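Local coordinates for predicted protease of the collagenase family (Methanopyrus kandleri, PDB 5D88), which is a zinc-binding TIM-barrel protein of the U32 family that probably acts as a peptidase, at residues D197-F202 with E226-R231. Residues are numbered along the deposited sequence; the frame is centred on the assembly and turned at random.
Sequences DPVAFF and EPMRER
Arg229, Val199 and Asp197 bury the most surface where the chain entering helix 200-213 meets the loop that follows that helix. Arg229 CG sits between the backbone N and the carbonyl carbon (chi1 85°), and the side chain then bends at chi2 and brings its guanidinium side-on to the Asp197 carboxylate. Both nitrogens of that side converge on one oxygen: NE and NH2 of Arg229 lie 3.0 and 2.9 Å from Asp197 OD1, in a salt bridge whose two flat groups are turned 71° apart. NE meets the syn lone pair of OD1, whereas NH2 comes from above the carboxylate plane; a weak bond from NE also reaches OD2. Asp197 holds its CG anti to the backbone N (chi1 178°), and its OD1 accepts a third bond from the backbone N of Val199 at 3.1 Å. This closes an Asx turn just before the helix, with Val199 as the N-cap residue. Downstream of the seventh strand of the TIM barrel, the helix start is thus tied to the loop that leads into strand 233-234, and Val232, just before that strand, gives its backbone N to Asp197 OD2. The Val199 side chain lies on one face of the Arg229 guanidinium, with Arg231 CG 3.5 Å above the plane on the opposite one. Replacing Arg229 with an alanine would probably loosen the loop from the Asx turn and leave the buried Asp197 carboxylate without the guanidinium that bonds to it. The other methyl of Val199, CG1, packs 4.1 Å from SD of Met228, whose chain is extended beyond CG. Glu203, one turn into the helix, forms salt bridges with both Arg229 and Arg231, and Arg156 of the second subunit donates to the carbonyl oxygen of Met228.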
ATOM      1  N   ASP A 197      -7.868   7.835   3.607  1.00 26.59           N
ATOM      2  CA  ASP A 197      -7.516   8.861   2.640  1.00 29.00           C
ATOM      3  C   ASP A 197      -7.358   8.218   1.265  1.00 30.01           C
ATOM      4  O   ASP A 197      -6.665   7.202   1.130  1.00 29.81           O
ATOM      5  CB  ASP A 197      -6.211   9.553   3.088  1.00 31.24           C
ATOM      6  CG  ASP A 197      -5.705  10.607   2.127  1.00 31.85           C
ATOM      7  OD1 ASP A 197      -5.171  10.256   1.065  1.00 34.21           O
ATOM      8  OD2 ASP A 197      -5.791  11.807   2.469  1.00 33.13           O
ATOM      9  N   PRO A 198      -7.925   8.795   0.222  1.00 34.93           N
ATOM     10  CA  PRO A 198      -7.956   8.072  -1.063  1.00 37.63           C
ATOM     11  C   PRO A 198      -6.587   7.732  -1.670  1.00 36.56           C
ATOM     12  O   PRO A 198      -6.474   6.731  -2.381  1.00 38.20           O
ATOM     13  CB  PRO A 198      -8.740   9.028  -1.967  1.00 42.83           C
ATOM     14  CG  PRO A 198      -8.548  10.413  -1.326  1.00 44.08           C
ATOM     15  CD  PRO A 198      -8.616  10.101   0.150  1.00 41.13           C
ATOM     16  N   VAL A 199      -5.543   8.524  -1.442  1.00 31.86           N
ATOM     17  CA  VAL A 199      -4.277   8.311  -2.137  1.00 27.34           C
ATOM     18  C   VAL A 199      -3.103   8.122  -1.181  1.00 24.09           C
ATOM     19  O   VAL A 199      -1.973   7.944  -1.640  1.00 24.20           O
ATOM     20  CB  VAL A 199      -3.989   9.435  -3.153  1.00 34.00           C
ATOM     21  CG1 VAL A 199      -5.203   9.686  -4.038  1.00 33.54           C
ATOM     22  CG2 VAL A 199      -3.590  10.664  -2.495  1.00 37.79           C
ATOM     23  N   ALA A 200      -3.343   8.087   0.137  1.00 24.35           N
ATOM     24  CA  ALA A 200      -2.234   8.026   1.089  1.00 24.62           C
ATOM     25  C   ALA A 200      -1.340   6.812   0.852  1.00 23.75           C
ATOM     26  O   ALA A 200      -0.119   6.915   0.971  1.00 23.23           O
ATOM     27  CB  ALA A 200      -2.768   8.031   2.522  1.00 28.83           C
ATOM     28  N   PHE A 201      -1.940   5.646   0.584  1.00 22.95           N
ATOM     29  CA  PHE A 201      -1.214   4.410   0.263  1.00 25.03           C
ATOM     30  C   PHE A 201      -0.102   4.669  -0.759  1.00 22.27           C
ATOM     31  O   PHE A 201       1.069   4.309  -0.558  1.00 22.40           O
ATOM     32  CB  PHE A 201      -2.330   3.458  -0.213  1.00 30.81           C
ATOM     33  CG  PHE A 201      -1.951   2.213  -0.925  1.00 34.83           C
ATOM     34  CD1 PHE A 201      -0.772   1.552  -0.751  1.00 41.44           C
ATOM     35  CD2 PHE A 201      -2.952   1.601  -1.687  1.00 41.46           C
ATOM     36  CE1 PHE A 201      -0.539   0.329  -1.441  1.00 39.55           C
ATOM     37  CE2 PHE A 201      -2.754   0.437  -2.350  1.00 43.36           C
ATOM     38  CZ  PHE A 201      -1.542  -0.220  -2.229  1.00 42.72           C
ATOM     39  N   PHE A 202      -0.457   5.346  -1.848  1.00 21.34           N
ATOM     40  CA  PHE A 202       0.468   5.557  -2.943  1.00 20.45           C
ATOM     41  C   PHE A 202       1.504   6.614  -2.585  1.00 21.90           C
ATOM     42  O   PHE A 202       2.679   6.489  -2.945  1.00 21.16           O
ATOM     43  CB  PHE A 202      -0.325   5.955  -4.190  1.00 22.86           C
ATOM     44  CG  PHE A 202      -1.364   4.931  -4.566  1.00 23.53           C
ATOM     45  CD1 PHE A 202      -1.000   3.809  -5.295  1.00 24.06           C
ATOM     46  CD2 PHE A 202      -2.678   5.061  -4.143  1.00 24.09           C
ATOM     47  CE1 PHE A 202      -1.929   2.846  -5.622  1.00 25.53           C
ATOM     48  CE2 PHE A 202      -3.629   4.089  -4.454  1.00 25.84           C
ATOM     49  CZ  PHE A 202      -3.254   2.980  -5.197  1.00 26.21           C
ATOM     50  N   GLU A 226       0.384  15.500  -4.285  1.00 30.32           N
ATOM     51  CA  GLU A 226       0.156  16.703  -3.480  1.00 33.70           C
ATOM     52  C   GLU A 226      -1.063  17.500  -3.942  1.00 36.18           C
ATOM     53  O   GLU A 226      -1.892  17.873  -3.089  1.00 37.77           O
ATOM     54  CB  GLU A 226       1.455  17.525  -3.492  1.00 36.21           C
ATOM     55  CG  GLU A 226       1.420  18.965  -2.961  1.00 38.13           C
ATOM     56  CD  GLU A 226       1.231  19.114  -1.454  1.00 39.19           C
ATOM     57  OE1 GLU A 226       1.718  18.290  -0.645  1.00 33.55           O
ATOM     58  OE2 GLU A 226       0.599  20.134  -1.087  1.00 44.08           O
ATOM     59  N   PRO A 227      -1.256  17.785  -5.231  1.00 34.67           N
ATOM     60  CA  PRO A 227      -2.436  18.564  -5.650  1.00 37.69           C
ATOM     61  C   PRO A 227      -3.751  17.792  -5.675  1.00 35.49           C
ATOM     62  O   PRO A 227      -4.797  18.394  -5.969  1.00 36.06           O
ATOM     63  CB  PRO A 227      -2.069  19.017  -7.063  1.00 40.48           C
ATOM     64  CG  PRO A 227      -1.002  18.115  -7.516  1.00 38.63           C
ATOM     65  CD  PRO A 227      -0.320  17.542  -6.336  1.00 35.55           C
ATOM     66  N   MET A 228      -3.741  16.495  -5.386  1.00 34.85           N
ATOM     67  CA  MET A 228      -4.922  15.669  -5.631  1.00 34.00           C
ATOM     68  C   MET A 228      -6.037  15.848  -4.612  1.00 36.63           C
ATOM     69  O   MET A 228      -7.211  15.702  -4.979  1.00 38.26           O
ATOM     70  CB  MET A 228      -4.526  14.194  -5.670  1.00 34.87           C
ATOM     71  CG  MET A 228      -3.832  13.803  -6.934  1.00 32.15           C
ATOM     72  SD  MET A 228      -3.618  12.002  -6.987  1.00 30.55           S
ATOM     73  CE  MET A 228      -2.686  11.850  -8.498  1.00 32.00           C
ATOM     74  N   ARG A 229      -5.735  16.121  -3.341  1.00 34.81           N
ATOM     75  CA  ARG A 229      -6.814  16.184  -2.359  1.00 36.88           C
ATOM     76  C   ARG A 229      -6.338  16.878  -1.093  1.00 38.82           C
ATOM     77  O   ARG A 229      -5.151  17.161  -0.917  1.00 37.77           O
ATOM     78  CB  ARG A 229      -7.347  14.779  -2.014  1.00 37.38           C
ATOM     79  CG  ARG A 229      -6.567  14.024  -0.931  1.00 37.26           C
ATOM     80  CD  ARG A 229      -5.168  13.750  -1.323  1.00 35.41           C
ATOM     81  NE  ARG A 229      -4.505  12.792  -0.420  1.00 32.78           N
ATOM     82  CZ  ARG A 229      -3.185  12.630  -0.330  1.00 29.32           C
ATOM     83  NH1 ARG A 229      -2.353  13.388  -1.043  1.00 29.50           N
ATOM     84  NH2 ARG A 229      -2.689  11.732   0.489  1.00 28.73           N
ATOM     85  N   GLU A 230      -7.303  17.124  -0.205  1.00 40.70           N
ATOM     86  CA  GLU A 230      -7.053  17.525   1.174  1.00 41.80           C
ATOM     87  C   GLU A 230      -6.839  16.261   1.991  1.00 38.74           C
ATOM     88  O   GLU A 230      -7.744  15.425   2.100  1.00 37.23           O
ATOM     89  CB  GLU A 230      -8.231  18.336   1.731  1.00 53.44           C
ATOM     90  CG  GLU A 230      -8.042  18.899   3.148  1.00 65.35           C
ATOM     91  CD  GLU A 230      -6.968  20.000   3.238  1.00 78.56           C
ATOM     92  OE1 GLU A 230      -6.613  20.594   2.193  1.00 81.55           O
ATOM     93  OE2 GLU A 230      -6.478  20.273   4.361  1.00 82.88           O
ATOM     94  N   ARG A 231      -5.634  16.098   2.524  1.00 33.26           N
ATOM     95  CA  ARG A 231      -5.309  14.871   3.231  1.00 31.90           C
ATOM     96  C   ARG A 231      -6.227  14.655   4.432  1.00 30.72           C
ATOM     97  O   ARG A 231      -6.581  15.591   5.147  1.00 33.51           O
ATOM     98  CB  ARG A 231      -3.843  14.902   3.666  1.00 33.05           C
ATOM     99  CG  ARG A 231      -2.876  14.809   2.483  1.00 31.81           C
ATOM    100  CD  ARG A 231      -1.451  14.480   2.907  1.00 33.39           C
ATOM    101  NE  ARG A 231      -0.540  14.568   1.768  1.00 29.10           N
ATOM    102  CZ  ARG A 231      -0.098  15.721   1.297  1.00 30.33           C
ATOM    103  NH1 ARG A 231      -0.450  16.843   1.904  1.00 34.10           N
ATOM    104  NH2 ARG A 231       0.683  15.761   0.238  1.00 31.81           N
TER